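Local coordinates for protein putative glycerophosphodiester phosphodiesterase (Galdieria sulphuraria, PDB 2O55) that belongs to the glycerophosphodiester phosphodiesterase family and folds as a TIM-type barrel of parallel strands surrounded by helices, at residues A[121-133]-A[146-160]. Sequence-based numbering, arbitrary orientation.
Sequences KRKESGDHQRLLL and YCSFHHEALAHLKAL. With SO4 (sulfate ion), chain D; SO4 (sulfate ion), chain C.
The imidazole of His128 carries His156 CB over one face, a CH-pi contact with CB 3.7 Å from the ring centroid and 17° off its normal. Leu157 CD2 reaches the edge of the same ring, close to its plane, and also lies 3.5 Å from His128 CB. The ring is oriented by its own two nitrogens, ND1 bonding Glu124 OE1 at the edge and NE2 bonding Trp120 O, both weakly; Glu124 OE1 also accepts from His128 N. The rings of His128 and His156 meet obliquely. His128 is thus a knob in a hole formed by Ala153, His156, Leu157 and Leu160. With CG anti to its carbonyl carbon (chi1 -67°), His156 reaches the loop before helix 127-136, where the single N-H of His156 NE2 is shared between Lys121 O (3.2 Å, weak) and Glu152 OE1 (2.9 Å), the latter met on its anti lone pair. The Lys123 side chain crosses that of His156 at about a right angle, CG nearest to CE1. Lys121 CE comes to His150 CB, and Lys121 NZ makes a long salt bridge to Glu152 OE2. One sulfate lies beside this lysine and accepts from His151 N; His150 NE2 binds another through O1 at 2.7 Å. On the buried side, Leu157 CD1 lies over the rim of one face of Tyr146, while Leu131 CD2 approaches Tyr146 CE2 obliquely at 3.9 Å. Leu132 spreads its methyls between Tyr146 OH and Leu160 CB. Helices 127-136 and 151-160 are neighbours on the barrel's outside, their segment axes 9.7 Å apart and crossing at -61°, and Tyr146 belongs to the strand joining them, 144-148, between parallel strands 110-115 and 165-169.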
ATOM      1  N   LYS A 121      -2.477   9.916 -12.493  1.00 20.60           N
ATOM      2  CA  LYS A 121      -3.648  10.010 -13.329  1.00 21.56           C
ATOM      3  C   LYS A 121      -3.222  10.569 -14.670  1.00 22.16           C
ATOM      4  O   LYS A 121      -3.878  10.311 -15.679  1.00 22.44           O
ATOM      5  CB  LYS A 121      -4.666  10.935 -12.673  1.00 21.63           C
ATOM      6  CG  LYS A 121      -6.044  10.313 -12.417  1.00 22.31           C
ATOM      7  CD  LYS A 121      -6.924  11.363 -11.654  1.00 22.39           C
ATOM      8  CE  LYS A 121      -8.278  10.754 -11.295  1.00 21.30           C
ATOM      9  NZ  LYS A 121      -9.116  10.536 -12.598  1.00 22.13           N
ATOM     10  N   ARG A 122      -2.106  11.307 -14.677  1.00 22.82           N
ATOM     11  CA  ARG A 122      -1.632  12.017 -15.874  1.00 23.34           C
ATOM     12  C   ARG A 122      -1.186  11.121 -17.044  1.00 23.37           C
ATOM     13  O   ARG A 122      -0.369  10.194 -16.883  1.00 23.37           O
ATOM     14  CB  ARG A 122      -0.520  13.009 -15.530  1.00 23.47           C
ATOM     15  CG  ARG A 122      -0.655  14.349 -16.266  1.00 25.28           C
ATOM     16  CD  ARG A 122       0.695  14.993 -16.598  1.00 27.83           C
ATOM     17  NE  ARG A 122       1.732  14.698 -15.598  1.00 29.50           N
ATOM     18  CZ  ARG A 122       3.040  14.876 -15.786  1.00 29.50           C
ATOM     19  NH1 ARG A 122       3.502  15.349 -16.940  1.00 29.94           N
ATOM     20  NH2 ARG A 122       3.894  14.574 -14.820  1.00 29.01           N
ATOM     21  N   LYS A 123      -1.741  11.433 -18.219  1.00 23.44           N
ATOM     22  CA  LYS A 123      -1.461  10.735 -19.482  1.00 23.02           C
ATOM     23  C   LYS A 123      -0.080  11.111 -20.056  1.00 22.43           C
ATOM     24  O   LYS A 123       0.306  12.299 -20.092  1.00 22.03           O
ATOM     25  CB  LYS A 123      -2.596  10.952 -20.503  1.00 23.49           C
ATOM     26  CG  LYS A 123      -3.932  10.207 -20.169  1.00 23.79           C
ATOM     27  CD  LYS A 123      -4.681   9.708 -21.421  1.00 23.38           C
ATOM     28  CE  LYS A 123      -4.242  10.473 -22.673  1.00 23.47           C
ATOM     29  NZ  LYS A 123      -5.324  10.610 -23.688  1.00 22.79           N
ATOM     30  N   GLU A 124       0.590  10.080 -20.599  1.00 21.20           N
ATOM     31  CA  GLU A 124       2.003   9.806 -20.258  1.00 21.03           C
ATOM     32  C   GLU A 124       2.969  10.955 -19.913  1.00 20.97           C
ATOM     33  O   GLU A 124       3.315  11.814 -20.718  1.00 19.97           O
ATOM     34  CB  GLU A 124       2.654   8.715 -21.154  1.00 20.71           C
ATOM     35  CG  GLU A 124       3.826   7.922 -20.465  1.00 18.63           C
ATOM     36  CD  GLU A 124       3.377   6.939 -19.385  1.00 10.84           C
ATOM     37  OE1 GLU A 124       3.880   6.993 -18.257  1.00  8.23           O
ATOM     38  OE2 GLU A 124       2.532   6.090 -19.665  1.00  8.18           O
ATOM     39  N   SER A 125       3.351  10.901 -18.642  1.00 21.55           N
ATOM     40  CA  SER A 125       4.434  11.642 -18.037  1.00 21.54           C
ATOM     41  C   SER A 125       5.725  10.854 -18.225  1.00 21.46           C
ATOM     42  O   SER A 125       6.808  11.438 -18.300  1.00 21.52           O
ATOM     43  CB  SER A 125       4.147  11.744 -16.541  1.00 21.64           C
ATOM     44  OG  SER A 125       3.602  10.520 -16.055  1.00 21.34           O
ATOM     45  N   GLY A 126       5.586   9.528 -18.305  1.00 21.12           N
ATOM     46  CA  GLY A 126       6.715   8.605 -18.320  1.00 21.10           C
ATOM     47  C   GLY A 126       6.714   7.840 -17.012  1.00 21.34           C
ATOM     48  O   GLY A 126       7.502   6.905 -16.822  1.00 21.25           O
ATOM     49  N   ASP A 127       5.789   8.236 -16.132  1.00 21.30           N
ATOM     50  CA  ASP A 127       5.725   7.806 -14.741  1.00 21.18           C
ATOM     51  C   ASP A 127       5.463   6.327 -14.588  1.00 21.30           C
ATOM     52  O   ASP A 127       6.062   5.669 -13.723  1.00 21.34           O
ATOM     53  CB  ASP A 127       4.614   8.556 -14.011  1.00 21.29           C
ATOM     54  CG  ASP A 127       5.073   9.876 -13.416  1.00 22.29           C
ATOM     55  OD1 ASP A 127       5.687  10.695 -14.128  1.00 23.42           O
ATOM     56  OD2 ASP A 127       4.793  10.115 -12.224  1.00 23.74           O
ATOM     57  N   HIS A 128       4.553   5.809 -15.411  1.00 21.22           N
ATOM     58  CA  HIS A 128       4.111   4.420 -15.279  1.00 21.06           C
ATOM     59  C   HIS A 128       5.133   3.454 -15.855  1.00 20.85           C
ATOM     60  O   HIS A 128       5.389   2.408 -15.270  1.00 21.18           O
ATOM     61  CB  HIS A 128       2.763   4.197 -15.943  1.00 21.03           C
ATOM     62  CG  HIS A 128       1.692   5.130 -15.474  1.00 21.79           C
ATOM     63  ND1 HIS A 128       1.491   6.373 -16.038  1.00 23.78           N
ATOM     64  CD2 HIS A 128       0.741   4.990 -14.521  1.00 21.92           C
ATOM     65  CE1 HIS A 128       0.471   6.963 -15.438  1.00 24.18           C
ATOM     66  NE2 HIS A 128      -0.002   6.144 -14.514  1.00 22.34           N
ATOM     67  N   GLN A 129       5.713   3.808 -16.998  1.00 20.45           N
ATOM     68  CA  GLN A 129       6.811   3.041 -17.549  1.00 20.13           C
ATOM     69  C   GLN A 129       8.019   3.048 -16.647  1.00 19.14           C
ATOM     70  O   GLN A 129       8.718   2.050 -16.554  1.00 19.14           O
ATOM     71  CB  GLN A 129       7.216   3.585 -18.894  1.00 20.45           C
ATOM     72  CG  GLN A 129       6.699   2.740 -20.020  1.00 23.88           C
ATOM     73  CD  GLN A 129       6.680   3.509 -21.328  1.00 28.44           C
ATOM     74  OE1 GLN A 129       6.183   4.650 -21.392  1.00 30.45           O
ATOM     75  NE2 GLN A 129       7.230   2.900 -22.382  1.00 29.11           N
ATOM     76  N   ARG A 130       8.272   4.183 -15.997  1.00 18.29           N
ATOM     77  CA  ARG A 130       9.391   4.302 -15.071  1.00 17.23           C
ATOM     78  C   ARG A 130       9.174   3.293 -13.972  1.00 16.26           C
ATOM     79  O   ARG A 130      10.103   2.579 -13.578  1.00 16.10           O
ATOM     80  CB  ARG A 130       9.492   5.719 -14.485  1.00 17.27           C
ATOM     81  CG  ARG A 130      10.739   5.948 -13.603  1.00 17.74           C
ATOM     82  CD  ARG A 130      11.146   7.427 -13.523  1.00 17.80           C
ATOM     83  NE  ARG A 130      11.228   8.039 -14.853  1.00 19.92           N
ATOM     84  CZ  ARG A 130      10.346   8.907 -15.353  1.00 19.41           C
ATOM     85  NH1 ARG A 130       9.310   9.298 -14.617  1.00 18.92           N
ATOM     86  NH2 ARG A 130      10.505   9.383 -16.590  1.00 18.90           N
ATOM     87  N   LEU A 131       7.929   3.222 -13.508  1.00 15.11           N
ATOM     88  CA  LEU A 131       7.577   2.301 -12.462  1.00 13.98           C
ATOM     89  C   LEU A 131       7.777   0.864 -12.922  1.00 14.21           C
ATOM     90  O   LEU A 131       8.442   0.075 -12.238  1.00 14.93           O
ATOM     91  CB  LEU A 131       6.134   2.528 -12.008  1.00 14.04           C
ATOM     92  CG  LEU A 131       5.568   1.645 -10.881  1.00 12.71           C
ATOM     93  CD1 LEU A 131       6.517   1.581  -9.709  1.00 10.90           C
ATOM     94  CD2 LEU A 131       4.203   2.118 -10.428  1.00 12.65           C
ATOM     95  N   LEU A 132       7.216   0.531 -14.078  1.00 13.49           N
ATOM     96  CA  LEU A 132       7.144  -0.856 -14.492  1.00 13.30           C
ATOM     97  C   LEU A 132       8.521  -1.415 -14.750  1.00 13.32           C
ATOM     98  O   LEU A 132       8.837  -2.507 -14.259  1.00 13.50           O
ATOM     99  CB  LEU A 132       6.242  -1.021 -15.717  1.00 13.33           C
ATOM    100  CG  LEU A 132       4.743  -0.825 -15.463  1.00 12.69           C
ATOM    101  CD1 LEU A 132       3.944  -0.955 -16.758  1.00 11.60           C
ATOM    102  CD2 LEU A 132       4.267  -1.816 -14.421  1.00 12.02           C
ATOM    103  N   LEU A 133       9.330  -0.649 -15.490  1.00 12.98           N
ATOM    104  CA  LEU A 133      10.694  -1.025 -15.846  1.00 12.99           C
ATOM    105  C   LEU A 133      11.546  -1.216 -14.626  1.00 13.13           C
ATOM    106  O   LEU A 133      12.413  -2.095 -14.614  1.00 12.53           O
ATOM    107  CB  LEU A 133      11.346   0.032 -16.716  1.00 13.10           C
ATOM    108  CG  LEU A 133      10.903   0.170 -18.170  1.00 14.42           C
ATOM    109  CD1 LEU A 133      12.149   0.042 -19.076  1.00 15.80           C
ATOM    110  CD2 LEU A 133       9.812  -0.844 -18.583  1.00 16.01           C
ATOM    111  N   TYR A 146      -0.383  -3.277  -7.338  1.00 14.94           N
ATOM    112  CA  TYR A 146      -0.557  -1.815  -7.365  1.00 14.48           C
ATOM    113  C   TYR A 146      -1.989  -1.466  -7.027  1.00 14.86           C
ATOM    114  O   TYR A 146      -2.935  -2.120  -7.511  1.00 15.55           O
ATOM    115  CB  TYR A 146      -0.232  -1.217  -8.732  1.00 14.06           C
ATOM    116  CG  TYR A 146       0.992  -1.778  -9.408  1.00 14.03           C
ATOM    117  CD1 TYR A 146       0.887  -2.896 -10.218  1.00 14.45           C
ATOM    118  CD2 TYR A 146       2.257  -1.173  -9.259  1.00 13.75           C
ATOM    119  CE1 TYR A 146       1.999  -3.428 -10.853  1.00 16.25           C
ATOM    120  CE2 TYR A 146       3.396  -1.693  -9.898  1.00 13.87           C
ATOM    121  CZ  TYR A 146       3.248  -2.826 -10.702  1.00 15.18           C
ATOM    122  OH  TYR A 146       4.307  -3.407 -11.357  1.00 15.00           O
ATOM    123  N   CYS A 147      -2.168  -0.434  -6.205  1.00 14.47           N
ATOM    124  CA  CYS A 147      -3.511  -0.011  -5.842  1.00 14.13           C
ATOM    125  C   CYS A 147      -3.663   1.506  -5.777  1.00 13.91           C
ATOM    126  O   CYS A 147      -2.661   2.241  -5.749  1.00 14.37           O
ATOM    127  CB  CYS A 147      -3.914  -0.638  -4.526  1.00 14.10           C
ATOM    128  SG  CYS A 147      -2.853  -0.067  -3.277  1.00 14.12           S
ATOM    129  N   SER A 148      -4.923   1.955  -5.766  1.00 13.11           N
ATOM    130  CA  SER A 148      -5.254   3.367  -5.774  1.00 12.46           C
ATOM    131  C   SER A 148      -6.718   3.577  -5.444  1.00 12.02           C
ATOM    132  O   SER A 148      -7.547   2.676  -5.639  1.00 12.01           O
ATOM    133  CB  SER A 148      -4.951   3.953  -7.145  1.00 12.37           C
ATOM    134  OG  SER A 148      -5.254   5.331  -7.179  1.00 13.45           O
ATOM    135  N   PHE A 149      -7.026   4.763  -4.921  1.00 11.56           N
ATOM    136  CA  PHE A 149      -8.400   5.236  -4.833  1.00 11.11           C
ATOM    137  C   PHE A 149      -8.890   5.689  -6.176  1.00 11.35           C
ATOM    138  O   PHE A 149     -10.078   5.587  -6.466  1.00 12.13           O
ATOM    139  CB  PHE A 149      -8.526   6.366  -3.835  1.00 10.45           C
ATOM    140  CG  PHE A 149      -8.420   5.904  -2.449  1.00 10.50           C
ATOM    141  CD1 PHE A 149      -7.321   6.235  -1.679  1.00  9.89           C
ATOM    142  CD2 PHE A 149      -9.385   5.055  -1.917  1.00 10.80           C
ATOM    143  CE1 PHE A 149      -7.212   5.776  -0.373  1.00  7.78           C
ATOM    144  CE2 PHE A 149      -9.271   4.589  -0.615  1.00  9.56           C
ATOM    145  CZ  PHE A 149      -8.185   4.960   0.156  1.00  8.28           C
ATOM    146  N   HIS A 150      -7.966   6.162  -7.003  1.00 11.35           N
ATOM    147  CA  HIS A 150      -8.268   6.634  -8.341  1.00 11.53           C
ATOM    148  C   HIS A 150      -7.970   5.563  -9.389  1.00 11.47           C
ATOM    149  O   HIS A 150      -6.827   5.343  -9.751  1.00 11.54           O
ATOM    150  CB  HIS A 150      -7.462   7.892  -8.581  1.00 11.47           C
ATOM    151  CG  HIS A 150      -7.444   8.799  -7.398  1.00 11.80           C
ATOM    152  ND1 HIS A 150      -8.499   9.631  -7.086  1.00 13.03           N
ATOM    153  CD2 HIS A 150      -6.512   8.986  -6.433  1.00 11.68           C
ATOM    154  CE1 HIS A 150      -8.207  10.308  -5.987  1.00 12.91           C
ATOM    155  NE2 HIS A 150      -7.010   9.929  -5.568  1.00 12.27           N
ATOM    156  N   HIS A 151      -9.015   4.910  -9.882  1.00 11.74           N
ATOM    157  CA  HIS A 151      -8.845   3.692 -10.678  1.00 12.18           C
ATOM    158  C   HIS A 151      -8.380   3.924 -12.092  1.00 12.12           C
ATOM    159  O   HIS A 151      -7.883   3.003 -12.758  1.00 13.02           O
ATOM    160  CB  HIS A 151     -10.088   2.800 -10.592  1.00 12.16           C
ATOM    161  CG  HIS A 151     -10.515   2.549  -9.176  1.00 14.98           C
ATOM    162  ND1 HIS A 151     -11.805   2.762  -8.729  1.00 16.98           N
ATOM    163  CD2 HIS A 151      -9.791   2.191  -8.084  1.00 16.49           C
ATOM    164  CE1 HIS A 151     -11.862   2.514  -7.431  1.00 17.77           C
ATOM    165  NE2 HIS A 151     -10.653   2.166  -7.014  1.00 17.58           N
ATOM    166  N   GLU A 152      -8.491   5.161 -12.545  1.00 11.83           N
ATOM    167  CA  GLU A 152      -7.962   5.491 -13.836  1.00 11.67           C
ATOM    168  C   GLU A 152      -6.471   5.321 -13.853  1.00 10.90           C
ATOM    169  O   GLU A 152      -5.923   4.975 -14.883  1.00 11.30           O
ATOM    170  CB  GLU A 152      -8.297   6.908 -14.237  1.00 12.15           C
ATOM    171  CG  GLU A 152      -8.375   7.035 -15.744  1.00 15.83           C
ATOM    172  CD  GLU A 152      -8.097   8.447 -16.233  1.00 20.77           C
ATOM    173  OE1 GLU A 152      -6.983   8.675 -16.788  1.00 23.32           O
ATOM    174  OE2 GLU A 152      -8.986   9.326 -16.059  1.00 21.30           O
ATOM    175  N   ALA A 153      -5.811   5.552 -12.718  1.00 10.14           N
ATOM    176  CA  ALA A 153      -4.345   5.464 -12.658  1.00  9.43           C
ATOM    177  C   ALA A 153      -3.872   4.036 -12.933  1.00  9.35           C
ATOM    178  O   ALA A 153      -2.880   3.812 -13.643  1.00  9.34           O
ATOM    179  CB  ALA A 153      -3.820   5.965 -11.327  1.00  8.88           C
ATOM    180  N   LEU A 154      -4.606   3.074 -12.376  1.00  8.91           N
ATOM    181  CA  LEU A 154      -4.322   1.673 -12.566  1.00  8.00           C
ATOM    182  C   LEU A 154      -4.487   1.292 -14.028  1.00  8.05           C
ATOM    183  O   LEU A 154      -3.641   0.614 -14.582  1.00  7.82           O
ATOM    184  CB  LEU A 154      -5.255   0.859 -11.692  1.00  7.94           C
ATOM    185  CG  LEU A 154      -5.169   1.229 -10.212  1.00  7.28           C
ATOM    186  CD1 LEU A 154      -6.282   0.538  -9.451  1.00  6.76           C
ATOM    187  CD2 LEU A 154      -3.824   0.846  -9.629  1.00  6.17           C
ATOM    188  N   ALA A 155      -5.558   1.760 -14.670  1.00  8.36           N
ATOM    189  CA  ALA A 155      -5.799   1.458 -16.088  1.00  8.55           C
ATOM    190  C   ALA A 155      -4.580   1.750 -16.977  1.00  9.01           C
ATOM    191  O   ALA A 155      -4.308   1.037 -17.934  1.00  8.79           O
ATOM    192  CB  ALA A 155      -7.001   2.209 -16.572  1.00  8.16           C
ATOM    193  N   HIS A 156      -3.842   2.796 -16.626  1.00 10.14           N
ATOM    194  CA  HIS A 156      -2.655   3.208 -17.350  1.00 11.09           C
ATOM    195  C   HIS A 156      -1.546   2.178 -17.217  1.00 11.10           C
ATOM    196  O   HIS A 156      -0.777   1.960 -18.157  1.00 11.37           O
ATOM    197  CB  HIS A 156      -2.166   4.566 -16.849  1.00 11.60           C
ATOM    198  CG  HIS A 156      -3.104   5.706 -17.145  1.00 14.35           C
ATOM    199  ND1 HIS A 156      -3.554   5.997 -18.420  1.00 16.52           N
ATOM    200  CD2 HIS A 156      -3.647   6.647 -16.331  1.00 15.60           C
ATOM    201  CE1 HIS A 156      -4.347   7.055 -18.375  1.00 16.65           C
ATOM    202  NE2 HIS A 156      -4.420   7.468 -17.119  1.00 16.87           N
ATOM    203  N   LEU A 157      -1.454   1.544 -16.054  1.00 10.90           N
ATOM    204  CA  LEU A 157      -0.479   0.473 -15.890  1.00 11.09           C
ATOM    205  C   LEU A 157      -0.861  -0.716 -16.759  1.00 10.96           C
ATOM    206  O   LEU A 157      -0.101  -1.163 -17.626  1.00 11.47           O
ATOM    207  CB  LEU A 157      -0.400   0.035 -14.437  1.00 11.02           C
ATOM    208  CG  LEU A 157       0.332   1.022 -13.534  1.00 12.18           C
ATOM    209  CD1 LEU A 157       0.437   0.458 -12.115  1.00 12.67           C
ATOM    210  CD2 LEU A 157       1.727   1.356 -14.095  1.00 13.06           C
ATOM    211  N   LYS A 158      -2.065  -1.206 -16.505  1.00 10.40           N
ATOM    212  CA  LYS A 158      -2.720  -2.244 -17.277  1.00  9.41           C
ATOM    213  C   LYS A 158      -2.543  -2.038 -18.798  1.00  9.15           C
ATOM    214  O   LYS A 158      -2.287  -2.995 -19.540  1.00  8.87           O
ATOM    215  CB  LYS A 158      -4.197  -2.240 -16.886  1.00  8.74           C
ATOM    216  CG  LYS A 158      -4.764  -3.566 -16.667  1.00  7.82           C
ATOM    217  CD  LYS A 158      -4.323  -4.119 -15.364  1.00  9.95           C
ATOM    218  CE  LYS A 158      -4.232  -5.639 -15.475  1.00 11.86           C
ATOM    219  NZ  LYS A 158      -4.623  -6.338 -14.218  1.00 13.54           N
ATOM    220  N   ALA A 159      -2.652  -0.792 -19.250  1.00  8.82           N
ATOM    221  CA  ALA A 159      -2.478  -0.484 -20.674  1.00  9.08           C
ATOM    222  C   ALA A 159      -1.080  -0.856 -21.194  1.00  8.94           C
ATOM    223  O   ALA A 159      -0.947  -1.381 -22.300  1.00  8.86           O
ATOM    224  CB  ALA A 159      -2.803   1.005 -20.971  1.00  8.87           C
ATOM    225  N   LEU A 160      -0.052  -0.597 -20.386  1.00  8.75           N
ATOM    226  CA  LEU A 160       1.323  -0.880 -20.764  1.00  8.67           C
ATOM    227  C   LEU A 160       1.649  -2.337 -20.556  1.00  8.88           C
ATOM    228  O   LEU A 160       2.304  -2.970 -21.372  1.00  8.60           O
ATOM    229  CB  LEU A 160       2.266  -0.022 -19.939  1.00  8.41           C
ATOM    230  CG  LEU A 160       1.990   1.466 -20.161  1.00  8.82           C
ATOM    231  CD1 LEU A 160       2.811   2.322 -19.190  1.00  9.47           C
ATOM    232  CD2 LEU A 160       2.237   1.872 -21.617  1.00  7.46           C
TER
HETATM  233  S   SO4 D 261     -11.026   7.920 -10.995  0.75 49.81           S
HETATM  234  O1  SO4 D 261     -10.954   7.150 -12.227  0.75 47.85           O
HETATM  235  O2  SO4 D 261     -11.976   9.027 -11.090  0.75 48.20           O
HETATM  236  O3  SO4 D 261     -11.388   6.996  -9.909  0.75 47.49           O
HETATM  237  O4  SO4 D 261      -9.713   8.512 -10.788  0.75 49.86           O
HETATM  238  S   SO4 C   2      -4.618   9.807  -3.124  0.75 31.06           S
HETATM  239  O1  SO4 C   2      -5.909  10.480  -3.207  0.75 29.78           O
HETATM  240  O2  SO4 C   2      -3.873  10.349  -1.990  0.75 29.26           O
HETATM  241  O3  SO4 C   2      -4.818   8.363  -2.953  0.75 31.49           O
HETATM  242  O4  SO4 C   2      -3.871  10.046  -4.352  0.75 28.32           O